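Local coordinates for protein VP2 (Primate bocaparvovirus 1, PDB 7L0Y) that self-assembles as 60 copies into the T=1 icosahedral capsid of human bocavirus 1, a shell about 26 nm in diameter, at residues T41-Q44 against N45-Y49; T189-A192 against L193-M197; A326-N329 against L330-L334; M409-F412 against D413-A417; H492-P495 against T496-I500. All coordinates share one frame; numbering follows the deposited sequence.

Contact 1 (T41-Q44 against N45-Y49); sequences TTIQ and NGHLY
I43 and H47 meet by a CH-pi contact. I43 CG2 sits over one face of the imidazole, 3.7 Å from the ring centroid of H47 and shifted toward the rim. A chi1 of -64° sets CG1 beside the backbone N of I43 and leaves CG2 anti to it, over the ring. The other branch also reaches the ring, with I43 CD1 3.5 Å from H47 NE2. Y443 meets the H47 ring edge-to-face.

Backbone hydrogen bonds close the turn. H47 N donates to Q44 O at 2.9 Å, coming from above the carbonyl plane. N45, G46 and H47 all have positive phi. L48 N gives a weak second bond to N45 O.

Among side chains, N45 ND2 donates to L48 O at 3.2 Å, and L48 O lies close to the plane of the N45 amide. The same ND2 is hydrogen-bonded to T68 OG1, so the amide links the turn to strand 65-69.

The arrangement is a turn with three successive residues in the left-handed helical region, in the loop from strand 30-42 to strand 50-53. Strand 30-42 runs antiparallel to strand 446-462, consistent with the BIDG sheet of the parvovirus jelly roll.

Contact 2 (T189-A192 against L193-M197); sequences TEKA and LLYQM
K191 and Y195 lie side by side and point the same way, one helical turn apart. The flank of the lysine chain runs along the tyrosine ring, with K191 CB 3.8 Å from Y195 CE2. Further out, K191 CD comes within 3.9 Å of Y195 OH. K191 is extended beyond CG, so CB and CD pass the tyrosine and the amino end runs on beyond it. K191 O lies over one face of the ring, toward its rim. The same oxygen accepts from Y195 N at 2.9 Å, with an N-H...O angle of 159°.

L193 CG lies near T189 O, one turn back. L193 N donates to that oxygen at 3.0 Å and makes a weak second bond to E190 O. L194 N also uses E190 O, at 3.3 Å. Q196 leaves the helix, and its side chain is turned back toward the carbonyl of A192.

L193 packs on L355 of one neighbouring subunit, L194 on Y487 of another. One polar link outward is M197 O, which accepts from R469 NE of the subunit that carries L355. Within the segments the polar links are backbone hydrogen bonds. They satisfy the N-H groups of L193, L194 and Y195, while apolar side chains of the helix serve subunit interfaces.

Contact 3 (A326-N329 against L330-L334); sequences APTN and LEYKL
N329 and Y332 are joined across a single turn of 3-10 helix, residues 330-332, in the loop between strands 316-318 and 335-337. The wider region is consistent with the large GH loop of the parvovirus capsid fold, whose jelly-roll strands lie before and after it. Y332 N donates to N329 O at 3.2 Å, with an N-H...O angle of 155°. The donor stands well above the carbonyl plane. K333 N repeats the step one residue on, bonding to L330 O at 3.2 Å.

Ahead of the turn, P327 packs against the far end of it. P327 CB touches Y332 CB at 3.8 Å. P327 CG meets K333 CG at 3.8 Å, and the lysine crosses the proline ring at about a right angle. K333 is extended beyond CG, so its CE also passes P327 CG, at 4.0 Å. The proline thus packs against the base of the tyrosine and the shaft of the lysine.

The turn is also tied to its surroundings. L330 and K333 both rest on I350 of strand 348-350. The E331 carboxylate has two backbone partners: OE1 accepts from R285 N, and OE2 from R253 N of a neighbouring subunit. Y332 also packs on R253 of that subunit.

The ring of Y332 is met at its edge by T328. The hydroxyl sits between the backbone N and carbonyl carbon of T328 (chi1 58°), and T328 OG1 comes near the ring plane, 3.3 Å from Y332 CE2.

Contact 4 (M409-F412 against D413-A417); sequences MDPF and DGSIA
D413 folds back on P411 because its CG lies between its own backbone N and carbonyl carbon, with chi1 at 61°. This carries D413 OD1 to 3.3 Å from P411 CB. S415 has a like torsion (chi1 64°), which turns its hydroxyl to the same carboxylate oxygen.

D413 OD1 therefore has two donors. S415 N reaches it at 3.1 Å in an almost straight bond (172°), well above the carboxylate plane. S415 OG donates to D413 OD1, also at 3.1 Å, on the syn side and nearer the plane. Both come from the same face, and together they limit rotation of the carboxylate. D413 OD2 takes a weak bond from W149 NE1.

The bond from S415 N makes an Asx turn. It overlaps a type I beta turn from P411 to G414, in which G414 N donates to P411 O at 3.0 Å. G414 has a positive phi at which a CB would press on the preceding carbonyl oxygen. The two turns reverse the chain into strand 416-418, which lies parallel to strand 397-399.

The returning arm packs on the outgoing one. P411 lies against the S415 carbonyl, and P411 CG is 4.2 Å from A417 CB. M409 CB touches A417 CB at 4.0 Å. S415 O and G414 O both accept from the R387 guanidinium, which also forms a salt bridge with D410. The F412 side chain packs on P381 of a neighbouring subunit.

Contact 5 (H492-P495 against T496-I500); sequences HVDP and TGAYI
D494 and T496 meet at the head of a tight loop. D494 has CG anti to its backbone N (chi1 -167°), so the carboxylate leans forward over the turn. T496 OG1 donates to D494 OD2 at 2.6 Å, from above the carboxylate plane. The two side chains approach each other at a slant. The other oxygen, D494 OD1, accepts from E484 N, so both ends of the carboxylate are held. D494 CB also touches A498 CB at 3.5 Å and I500 CD1 at 4.2 Å.

The backbone of D494 is used on both sides. D494 O accepts from G497 N at 2.8 Å, and D494 N donates to A498 O.

H492 takes part through its carbonyl. I500 N donates to H492 O at 3.1 Å in a fairly straight bond (163°). I500 CG1 and Y499 CD1 also lie close to this oxygen, at 3.6 Å and 3.5 Å from H492 O. The H492 side chain leaves the hairpin, and its ring meets F199 of a neighbouring subunit.

Between these pairs, V493 is paired with Y499 in a single beta bridge. V493 CG1 touches the edge of the tyrosine ring at Y499 CD1, 4.0 Å away, and the two side chains cross at about a right angle. The hydroxyl of Y499 is bonded to W468 NE1 of a further neighbouring subunit.

The pattern is that of a 3:5 beta hairpin: a type I turn from D494 to G497 with a G1 bulge at G497, whose positive phi suits glycine.

How the contacts relate
All five contacts are local, a helix in contact 2 and turns in the others, spaced along the chain in series. Within one chain only contacts 3 and 4 touch: L334 CD2 packs on D413 O at 3.9 Å, and their centres are about 17 Å apart. W149 lies by both, touching L334 and D413. Contacts 1 and 2 have centres about 28 Å apart and nearest atoms about 11 Å apart; both reach the same neighbouring subunit. Contacts 2, 3 and 4 share another neighbour. Contacts 2 and 5 are about 52 Å apart between centres within the chain, yet M197 packs on H492 of a neighbouring subunit. Assembly thus brings the two together across a capsid interface.

Contact 1 (T41-Q44 against N45-Y49)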
loop_
_atom_site.group_PDB
_atom_site.type_symbol
_atom_site.label_atom_id
_atom_site.label_comp_id
_atom_site.label_asym_id
_atom_site.label_seq_id
_atom_site.Cartn_x
_atom_site.Cartn_y
_atom_site.Cartn_z
ATOM N N THR A 41 -48.170 -14.085 91.579
ATOM C CA THR A 41 -47.886 -15.486 91.840
ATOM C C THR A 41 -47.085 -15.601 93.125
ATOM O O THR A 41 -46.213 -14.776 93.399
ATOM C CB THR A 41 -47.152 -16.141 90.657
ATOM O OG1 THR A 41 -47.010 -17.544 90.889
ATOM C CG2 THR A 41 -45.786 -15.537 90.430
ATOM N N THR A 42 -47.397 -16.615 93.914
ATOM C CA THR A 42 -46.792 -16.837 95.214
ATOM C C THR A 42 -46.246 -18.253 95.280
ATOM O O THR A 42 -46.527 -19.091 94.425
ATOM C CB THR A 42 -47.804 -16.602 96.342
ATOM O OG1 THR A 42 -48.905 -17.504 96.196
ATOM C CG2 THR A 42 -48.330 -15.188 96.290
ATOM N N ILE A 43 -45.439 -18.504 96.309
ATOM C CA ILE A 43 -44.871 -19.826 96.521
ATOM C C ILE A 43 -45.982 -20.820 96.831
ATOM O O ILE A 43 -46.930 -20.514 97.564
ATOM C CB ILE A 43 -43.824 -19.764 97.645
ATOM C CG1 ILE A 43 -42.658 -18.879 97.211
ATOM C CG2 ILE A 43 -43.326 -21.150 98.010
ATOM C CD1 ILE A 43 -41.735 -18.491 98.322
ATOM N N GLN A 44 -45.872 -22.018 96.264
ATOM C CA GLN A 44 -46.865 -23.065 96.428
ATOM C C GLN A 44 -46.231 -24.284 97.081
ATOM O O GLN A 44 -45.104 -24.656 96.748
ATOM C CB GLN A 44 -47.473 -23.465 95.087
ATOM C CG GLN A 44 -48.147 -22.354 94.328
ATOM C CD GLN A 44 -49.218 -21.649 95.130
ATOM O OE1 GLN A 44 -49.059 -20.494 95.503
ATOM N NE2 GLN A 44 -50.286 -22.355 95.446
ATOM N N ASN A 45 -46.959 -24.896 98.015
ATOM C CA ASN A 45 -46.540 -26.119 98.709
ATOM C C ASN A 45 -45.220 -25.979 99.449
ATOM O O ASN A 45 -44.580 -26.983 99.756
ATOM C CB ASN A 45 -46.416 -27.315 97.767
ATOM C CG ASN A 45 -47.713 -27.995 97.513
ATOM O OD1 ASN A 45 -48.702 -27.758 98.196
ATOM N ND2 ASN A 45 -47.693 -28.936 96.594
ATOM N N GLY A 46 -44.806 -24.764 99.777
ATOM C CA GLY A 46 -43.459 -24.615 100.295
ATOM C C GLY A 46 -42.411 -25.262 99.418
ATOM O O GLY A 46 -41.515 -25.945 99.927
ATOM N N HIS A 47 -42.526 -25.085 98.101
ATOM C CA HIS A 47 -41.553 -25.575 97.126
ATOM C C HIS A 47 -41.470 -27.093 97.086
ATOM O O HIS A 47 -40.438 -27.652 96.724
ATOM C CB HIS A 47 -40.166 -24.986 97.379
ATOM C CG HIS A 47 -40.089 -23.511 97.162
ATOM N ND1 HIS A 47 -40.137 -22.946 95.908
ATOM C CD2 HIS A 47 -39.977 -22.486 98.035
ATOM C CE1 HIS A 47 -40.047 -21.635 96.018
ATOM N NE2 HIS A 47 -39.948 -21.330 97.297
ATOM N N LEU A 48 -42.545 -27.786 97.426
ATOM C CA LEU A 48 -42.523 -29.237 97.447
ATOM C C LEU A 48 -43.520 -29.806 96.454
ATOM O O LEU A 48 -44.529 -29.189 96.119
ATOM C CB LEU A 48 -42.820 -29.779 98.848
ATOM C CG LEU A 48 -41.731 -29.525 99.883
ATOM C CD1 LEU A 48 -42.193 -29.988 101.233
ATOM C CD2 LEU A 48 -40.471 -30.248 99.473
ATOM N N TYR A 49 -43.209 -30.998 95.972
ATOM C CA TYR A 49 -44.181 -31.881 95.349
ATOM C C TYR A 49 -44.747 -32.796 96.417
ATOM O O TYR A 49 -44.002 -33.527 97.068
ATOM C CB TYR A 49 -43.547 -32.704 94.235
ATOM C CG TYR A 49 -43.261 -31.953 92.972
ATOM C CD1 TYR A 49 -44.147 -31.990 91.921
ATOM C CD2 TYR A 49 -42.116 -31.195 92.835
ATOM C CE1 TYR A 49 -43.893 -31.328 90.766
ATOM C CE2 TYR A 49 -41.859 -30.517 91.681
ATOM C CZ TYR A 49 -42.754 -30.588 90.648
ATOM O OH TYR A 49 -42.514 -29.919 89.480
#

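Contact 2 (T189-A192 against L193-M197)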
loop_
_atom_site.group_PDB
_atom_site.type_symbol
_atom_site.label_atom_id
_atom_site.label_comp_id
_atom_site.label_asym_id
_atom_site.label_seq_id
_atom_site.Cartn_x
_atom_site.Cartn_y
_atom_site.Cartn_z
ATOM N N THR A 189 -53.656 -56.470 90.873
ATOM C CA THR A 189 -53.911 -55.416 89.899
ATOM C C THR A 189 -53.973 -54.046 90.563
ATOM O O THR A 189 -53.693 -53.028 89.924
ATOM C CB THR A 189 -55.206 -55.716 89.142
ATOM O OG1 THR A 189 -55.426 -54.717 88.142
ATOM C CG2 THR A 189 -56.389 -55.759 90.084
ATOM N N GLU A 190 -54.323 -54.000 91.847
ATOM C CA GLU A 190 -54.302 -52.735 92.572
ATOM C C GLU A 190 -52.874 -52.263 92.799
ATOM O O GLU A 190 -52.556 -51.092 92.566
ATOM C CB GLU A 190 -55.037 -52.882 93.902
ATOM C CG GLU A 190 -56.522 -53.162 93.766
ATOM C CD GLU A 190 -56.830 -54.625 93.492
ATOM O OE1 GLU A 190 -55.883 -55.422 93.342
ATOM O OE2 GLU A 190 -58.025 -54.978 93.422
ATOM N N LYS A 191 -52.002 -53.157 93.266
ATOM C CA LYS A 191 -50.593 -52.810 93.381
ATOM C C LYS A 191 -49.964 -52.583 92.020
ATOM O O LYS A 191 -49.077 -51.737 91.884
ATOM C CB LYS A 191 -49.837 -53.904 94.127
ATOM C CG LYS A 191 -50.193 -54.016 95.585
ATOM C CD LYS A 191 -49.472 -55.177 96.222
ATOM C CE LYS A 191 -49.823 -55.296 97.690
ATOM N NZ LYS A 191 -49.184 -56.488 98.309
ATOM N N ALA A 192 -50.404 -53.327 91.009
ATOM C CA ALA A 192 -49.864 -53.137 89.672
ATOM C C ALA A 192 -50.164 -51.739 89.158
ATOM O O ALA A 192 -49.342 -51.140 88.463
ATOM C CB ALA A 192 -50.419 -54.197 88.727
ATOM N N LEU A 193 -51.330 -51.196 89.504
ATOM C CA LEU A 193 -51.645 -49.827 89.114
ATOM C C LEU A 193 -50.763 -48.821 89.834
ATOM O O LEU A 193 -50.345 -47.824 89.241
ATOM C CB LEU A 193 -53.115 -49.529 89.379
ATOM C CG LEU A 193 -54.082 -50.214 88.428
ATOM C CD1 LEU A 193 -55.499 -50.006 88.900
ATOM C CD2 LEU A 193 -53.890 -49.648 87.036
ATOM N N LEU A 194 -50.477 -49.056 91.113
ATOM C CA LEU A 194 -49.668 -48.105 91.864
ATOM C C LEU A 194 -48.222 -48.108 91.401
ATOM O O LEU A 194 -47.590 -47.051 91.326
ATOM C CB LEU A 194 -49.747 -48.405 93.356
ATOM C CG LEU A 194 -51.083 -48.094 94.014
ATOM C CD1 LEU A 194 -51.074 -48.544 95.449
ATOM C CD2 LEU A 194 -51.337 -46.608 93.923
ATOM N N TYR A 195 -47.679 -49.282 91.090
ATOM C CA TYR A 195 -46.279 -49.354 90.693
ATOM C C TYR A 195 -46.015 -48.547 89.435
ATOM O O TYR A 195 -44.937 -47.974 89.275
ATOM C CB TYR A 195 -45.857 -50.800 90.480
ATOM C CG TYR A 195 -45.898 -51.627 91.725
ATOM C CD1 TYR A 195 -45.608 -51.065 92.951
ATOM C CD2 TYR A 195 -46.197 -52.976 91.676
ATOM C CE1 TYR A 195 -45.641 -51.809 94.089
ATOM C CE2 TYR A 195 -46.228 -53.733 92.819
ATOM C CZ TYR A 195 -45.947 -53.142 94.024
ATOM O OH TYR A 195 -45.971 -53.884 95.175
ATOM N N GLN A 196 -46.964 -48.524 88.514
ATOM C CA GLN A 196 -46.810 -47.791 87.272
ATOM C C GLN A 196 -47.478 -46.426 87.296
ATOM O O GLN A 196 -47.556 -45.771 86.255
ATOM C CB GLN A 196 -47.298 -48.649 86.111
ATOM C CG GLN A 196 -48.664 -49.182 86.292
ATOM C CD GLN A 196 -49.025 -50.175 85.227
ATOM O OE1 GLN A 196 -48.172 -50.631 84.484
ATOM N NE2 GLN A 196 -50.292 -50.556 85.179
ATOM N N MET A 197 -47.982 -45.997 88.439
ATOM C CA MET A 197 -48.508 -44.647 88.557
ATOM C C MET A 197 -47.424 -43.625 88.233
ATOM O O MET A 197 -46.366 -43.626 88.872
ATOM C CB MET A 197 -49.050 -44.403 89.958
ATOM C CG MET A 197 -49.435 -42.972 90.206
ATOM S SD MET A 197 -50.223 -42.718 91.801
ATOM C CE MET A 197 -48.873 -42.998 92.919
#

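Contact 3 (A326-N329 against L330-L334)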
loop_
_atom_site.group_PDB
_atom_site.type_symbol
_atom_site.label_atom_id
_atom_site.label_comp_id
_atom_site.label_asym_id
_atom_site.label_seq_id
_atom_site.Cartn_x
_atom_site.Cartn_y
_atom_site.Cartn_z
ATOM N N ALA A 326 -84.045 -31.653 73.955
ATOM C CA ALA A 326 -84.713 -30.705 74.828
ATOM C C ALA A 326 -84.623 -31.199 76.263
ATOM O O ALA A 326 -85.141 -32.275 76.574
ATOM C CB ALA A 326 -86.168 -30.531 74.426
ATOM N N PRO A 327 -83.972 -30.461 77.158
ATOM C CA PRO A 327 -83.866 -30.922 78.544
ATOM C C PRO A 327 -85.239 -31.007 79.188
ATOM O O PRO A 327 -86.025 -30.060 79.141
ATOM C CB PRO A 327 -82.988 -29.856 79.205
ATOM C CG PRO A 327 -83.192 -28.645 78.375
ATOM C CD PRO A 327 -83.398 -29.118 76.972
ATOM N N THR A 328 -85.524 -32.155 79.786
ATOM C CA THR A 328 -86.813 -32.399 80.406
ATOM C C THR A 328 -86.841 -31.995 81.868
ATOM O O THR A 328 -87.886 -32.118 82.512
ATOM C CB THR A 328 -87.196 -33.875 80.267
ATOM O OG1 THR A 328 -86.186 -34.693 80.866
ATOM C CG2 THR A 328 -87.330 -34.248 78.807
ATOM N N ASN A 329 -85.722 -31.523 82.406
ATOM C CA ASN A 329 -85.678 -31.072 83.786
ATOM C C ASN A 329 -84.510 -30.113 83.944
ATOM O O ASN A 329 -83.614 -30.050 83.099
ATOM C CB ASN A 329 -85.558 -32.249 84.760
ATOM C CG ASN A 329 -85.796 -31.840 86.195
ATOM O OD1 ASN A 329 -85.641 -30.681 86.555
ATOM N ND2 ASN A 329 -86.211 -32.782 87.011
ATOM N N LEU A 330 -84.542 -29.364 85.045
ATOM C CA LEU A 330 -83.452 -28.475 85.407
ATOM C C LEU A 330 -82.122 -29.205 85.540
ATOM O O LEU A 330 -81.073 -28.593 85.319
ATOM C CB LEU A 330 -83.787 -27.769 86.716
ATOM C CG LEU A 330 -82.908 -26.612 87.178
ATOM C CD1 LEU A 330 -82.463 -25.796 85.988
ATOM C CD2 LEU A 330 -83.678 -25.751 88.135
ATOM N N GLU A 331 -82.138 -30.492 85.895
ATOM C CA GLU A 331 -80.891 -31.228 86.070
ATOM C C GLU A 331 -80.082 -31.288 84.787
ATOM O O GLU A 331 -78.850 -31.359 84.826
ATOM C CB GLU A 331 -81.165 -32.643 86.564
ATOM C CG GLU A 331 -81.587 -32.740 88.004
ATOM C CD GLU A 331 -81.763 -34.166 88.447
ATOM O OE1 GLU A 331 -81.828 -35.054 87.575
ATOM O OE2 GLU A 331 -81.795 -34.408 89.668
ATOM N N TYR A 332 -80.747 -31.280 83.639
ATOM C CA TYR A 332 -80.077 -31.507 82.372
ATOM C C TYR A 332 -79.567 -30.226 81.744
ATOM O O TYR A 332 -78.932 -30.274 80.688
ATOM C CB TYR A 332 -81.020 -32.225 81.413
ATOM C CG TYR A 332 -81.501 -33.541 81.953
ATOM C CD1 TYR A 332 -80.641 -34.387 82.632
ATOM C CD2 TYR A 332 -82.818 -33.928 81.804
ATOM C CE1 TYR A 332 -81.079 -35.585 83.136
ATOM C CE2 TYR A 332 -83.264 -35.122 82.303
ATOM C CZ TYR A 332 -82.392 -35.950 82.968
ATOM O OH TYR A 332 -82.841 -37.147 83.469
ATOM N N LYS A 333 -79.824 -29.086 82.366
ATOM C CA LYS A 333 -79.447 -27.796 81.816
ATOM C C LYS A 333 -78.073 -27.404 82.330
ATOM O O LYS A 333 -77.767 -27.598 83.509
ATOM C CB LYS A 333 -80.480 -26.735 82.181
ATOM C CG LYS A 333 -81.831 -26.986 81.568
ATOM C CD LYS A 333 -82.830 -25.967 82.033
ATOM C CE LYS A 333 -84.183 -26.199 81.413
ATOM N NZ LYS A 333 -85.172 -25.217 81.922
ATOM N N LEU A 334 -77.248 -26.871 81.438
ATOM C CA LEU A 334 -75.961 -26.328 81.832
ATOM C C LEU A 334 -76.170 -25.157 82.780
ATOM O O LEU A 334 -76.969 -24.260 82.510
ATOM C CB LEU A 334 -75.189 -25.881 80.595
ATOM C CG LEU A 334 -73.791 -25.317 80.830
ATOM C CD1 LEU A 334 -72.869 -26.400 81.336
ATOM C CD2 LEU A 334 -73.243 -24.681 79.569
#

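Contact 4 (M409-F412 against D413-A417)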
loop_
_atom_site.group_PDB
_atom_site.type_symbol
_atom_site.label_atom_id
_atom_site.label_comp_id
_atom_site.label_asym_id
_atom_site.label_seq_id
_atom_site.Cartn_x
_atom_site.Cartn_y
_atom_site.Cartn_z
ATOM N N MET A 409 -66.756 -35.474 67.870
ATOM C CA MET A 409 -66.387 -34.711 69.053
ATOM C C MET A 409 -67.222 -33.440 69.054
ATOM O O MET A 409 -67.014 -32.530 68.254
ATOM C CB MET A 409 -64.895 -34.432 69.059
ATOM C CG MET A 409 -64.082 -35.684 69.299
ATOM S SD MET A 409 -62.318 -35.446 69.149
ATOM C CE MET A 409 -62.190 -35.341 67.368
ATOM N N ASP A 410 -68.186 -33.399 69.962
ATOM C CA ASP A 410 -69.070 -32.256 70.149
ATOM C C ASP A 410 -69.366 -32.143 71.635
ATOM O O ASP A 410 -70.461 -32.502 72.083
ATOM C CB ASP A 410 -70.347 -32.415 69.324
ATOM C CG ASP A 410 -71.304 -31.257 69.491
ATOM O OD1 ASP A 410 -70.957 -30.134 69.084
ATOM O OD2 ASP A 410 -72.412 -31.475 70.014
ATOM N N PRO A 411 -68.407 -31.672 72.428
ATOM C CA PRO A 411 -68.636 -31.546 73.872
ATOM C C PRO A 411 -69.918 -30.792 74.180
ATOM O O PRO A 411 -70.199 -29.743 73.606
ATOM C CB PRO A 411 -67.401 -30.782 74.349
ATOM C CG PRO A 411 -66.354 -31.183 73.400
ATOM C CD PRO A 411 -67.019 -31.345 72.069
ATOM N N PHE A 412 -70.706 -31.346 75.097
ATOM C CA PHE A 412 -72.050 -30.829 75.314
ATOM C C PHE A 412 -72.045 -29.513 76.068
ATOM O O PHE A 412 -73.030 -28.773 76.021
ATOM C CB PHE A 412 -72.892 -31.867 76.044
ATOM C CG PHE A 412 -73.208 -33.055 75.213
ATOM C CD1 PHE A 412 -73.109 -32.986 73.839
ATOM C CD2 PHE A 412 -73.614 -34.234 75.792
ATOM C CE1 PHE A 412 -73.402 -34.072 73.062
ATOM C CE2 PHE A 412 -73.908 -35.323 75.021
ATOM C CZ PHE A 412 -73.804 -35.244 73.652
ATOM N N ASP A 413 -70.956 -29.196 76.761
ATOM C CA ASP A 413 -70.861 -27.880 77.377
ATOM C C ASP A 413 -70.673 -26.795 76.330
ATOM O O ASP A 413 -70.926 -25.620 76.606
ATOM C CB ASP A 413 -69.720 -27.849 78.390
ATOM C CG ASP A 413 -68.377 -28.129 77.765
ATOM O OD1 ASP A 413 -68.326 -28.515 76.583
ATOM O OD2 ASP A 413 -67.360 -27.951 78.456
ATOM N N GLY A 414 -70.229 -27.164 75.132
ATOM C CA GLY A 414 -70.037 -26.228 74.047
ATOM C C GLY A 414 -68.599 -25.881 73.740
ATOM O O GLY A 414 -68.357 -25.120 72.799
ATOM N N SER A 415 -67.639 -26.406 74.489
ATOM C CA SER A 415 -66.248 -26.086 74.227
ATOM C C SER A 415 -65.735 -26.886 73.039
ATOM O O SER A 415 -66.171 -28.004 72.777
ATOM C CB SER A 415 -65.390 -26.361 75.457
ATOM O OG SER A 415 -65.392 -27.734 75.772
ATOM N N ILE A 416 -64.795 -26.300 72.315
ATOM C CA ILE A 416 -64.293 -26.867 71.073
ATOM C C ILE A 416 -63.197 -27.865 71.404
ATOM O O ILE A 416 -62.174 -27.500 71.989
ATOM C CB ILE A 416 -63.770 -25.771 70.136
ATOM C CG1 ILE A 416 -64.914 -24.851 69.733
ATOM C CG2 ILE A 416 -63.114 -26.383 68.919
ATOM C CD1 ILE A 416 -64.461 -23.573 69.112
ATOM N N ALA A 417 -63.397 -29.119 71.021
ATOM C CA ALA A 417 -62.368 -30.132 71.198
ATOM C C ALA A 417 -61.249 -29.877 70.203
ATOM O O ALA A 417 -61.493 -29.784 68.997
ATOM C CB ALA A 417 -62.949 -31.529 71.013
#

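Contact 5 (H492-P495 against T496-I500)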
loop_
_atom_site.group_PDB
_atom_site.type_symbol
_atom_site.label_atom_id
_atom_site.label_comp_id
_atom_site.label_asym_id
_atom_site.label_seq_id
_atom_site.Cartn_x
_atom_site.Cartn_y
_atom_site.Cartn_z
ATOM N N HIS A 492 -72.064 -2.834 84.371
ATOM C CA HIS A 492 -71.537 -1.641 84.993
ATOM C C HIS A 492 -70.961 -2.019 86.360
ATOM O O HIS A 492 -70.974 -3.182 86.767
ATOM C CB HIS A 492 -72.658 -0.613 85.085
ATOM C CG HIS A 492 -72.191 0.800 85.198
ATOM N ND1 HIS A 492 -71.543 1.445 84.171
ATOM C CD2 HIS A 492 -72.294 1.700 86.202
ATOM C CE1 HIS A 492 -71.253 2.678 84.538
ATOM N NE2 HIS A 492 -71.700 2.858 85.766
ATOM N N VAL A 493 -70.465 -1.041 87.084
ATOM C CA VAL A 493 -69.905 -1.299 88.407
ATOM C C VAL A 493 -70.767 -0.674 89.494
ATOM O O VAL A 493 -71.383 0.379 89.323
ATOM C CB VAL A 493 -68.446 -0.813 88.519
ATOM C CG1 VAL A 493 -67.551 -1.672 87.670
ATOM C CG2 VAL A 493 -68.341 0.629 88.083
ATOM N N ASP A 494 -70.773 -1.338 90.638
ATOM C CA ASP A 494 -71.482 -0.953 91.846
ATOM C C ASP A 494 -70.876 0.318 92.429
ATOM O O ASP A 494 -69.719 0.653 92.164
ATOM C CB ASP A 494 -71.355 -2.097 92.848
ATOM C CG ASP A 494 -72.286 -1.990 94.016
ATOM O OD1 ASP A 494 -73.254 -1.223 93.971
ATOM O OD2 ASP A 494 -72.033 -2.677 95.023
ATOM N N PRO A 495 -71.648 1.065 93.224
ATOM C CA PRO A 495 -71.031 2.094 94.073
ATOM C C PRO A 495 -69.880 1.611 94.938
ATOM O O PRO A 495 -68.991 2.406 95.265
ATOM C CB PRO A 495 -72.212 2.577 94.918
ATOM C CG PRO A 495 -73.400 2.349 94.058
ATOM C CD PRO A 495 -73.044 1.425 92.934
ATOM N N THR A 496 -69.863 0.343 95.326
ATOM C CA THR A 496 -68.733 -0.196 96.066
ATOM C C THR A 496 -67.617 -0.662 95.150
ATOM O O THR A 496 -66.610 -1.185 95.634
ATOM C CB THR A 496 -69.176 -1.353 96.958
ATOM O OG1 THR A 496 -69.748 -2.388 96.151
ATOM C CG2 THR A 496 -70.204 -0.879 97.975
ATOM N N GLY A 497 -67.774 -0.489 93.845
ATOM C CA GLY A 497 -66.830 -1.002 92.886
ATOM C C GLY A 497 -67.073 -2.429 92.476
ATOM O O GLY A 497 -66.244 -3.001 91.763
ATOM N N ALA A 498 -68.172 -3.029 92.914
ATOM C CA ALA A 498 -68.473 -4.401 92.548
ATOM C C ALA A 498 -68.987 -4.445 91.121
ATOM O O ALA A 498 -69.763 -3.587 90.698
ATOM C CB ALA A 498 -69.497 -5.008 93.502
ATOM N N TYR A 499 -68.541 -5.441 90.378
ATOM C CA TYR A 499 -68.951 -5.568 88.995
ATOM C C TYR A 499 -70.198 -6.425 88.913
ATOM O O TYR A 499 -70.199 -7.590 89.312
ATOM C CB TYR A 499 -67.811 -6.165 88.191
ATOM C CG TYR A 499 -68.055 -6.324 86.726
ATOM C CD1 TYR A 499 -68.212 -5.217 85.911
ATOM C CD2 TYR A 499 -68.008 -7.567 86.135
ATOM C CE1 TYR A 499 -68.389 -5.354 84.570
ATOM C CE2 TYR A 499 -68.180 -7.710 84.794
ATOM C CZ TYR A 499 -68.369 -6.600 84.012
ATOM O OH TYR A 499 -68.538 -6.751 82.661
ATOM N N ILE A 500 -71.274 -5.829 88.427
ATOM C CA ILE A 500 -72.569 -6.488 88.388
ATOM C C ILE A 500 -72.473 -7.619 87.374
ATOM O O ILE A 500 -71.888 -7.454 86.302
ATOM C CB ILE A 500 -73.683 -5.492 88.034
ATOM C CG1 ILE A 500 -73.600 -4.259 88.934
ATOM C CG2 ILE A 500 -75.044 -6.136 88.125
ATOM C CD1 ILE A 500 -73.642 -4.561 90.396
#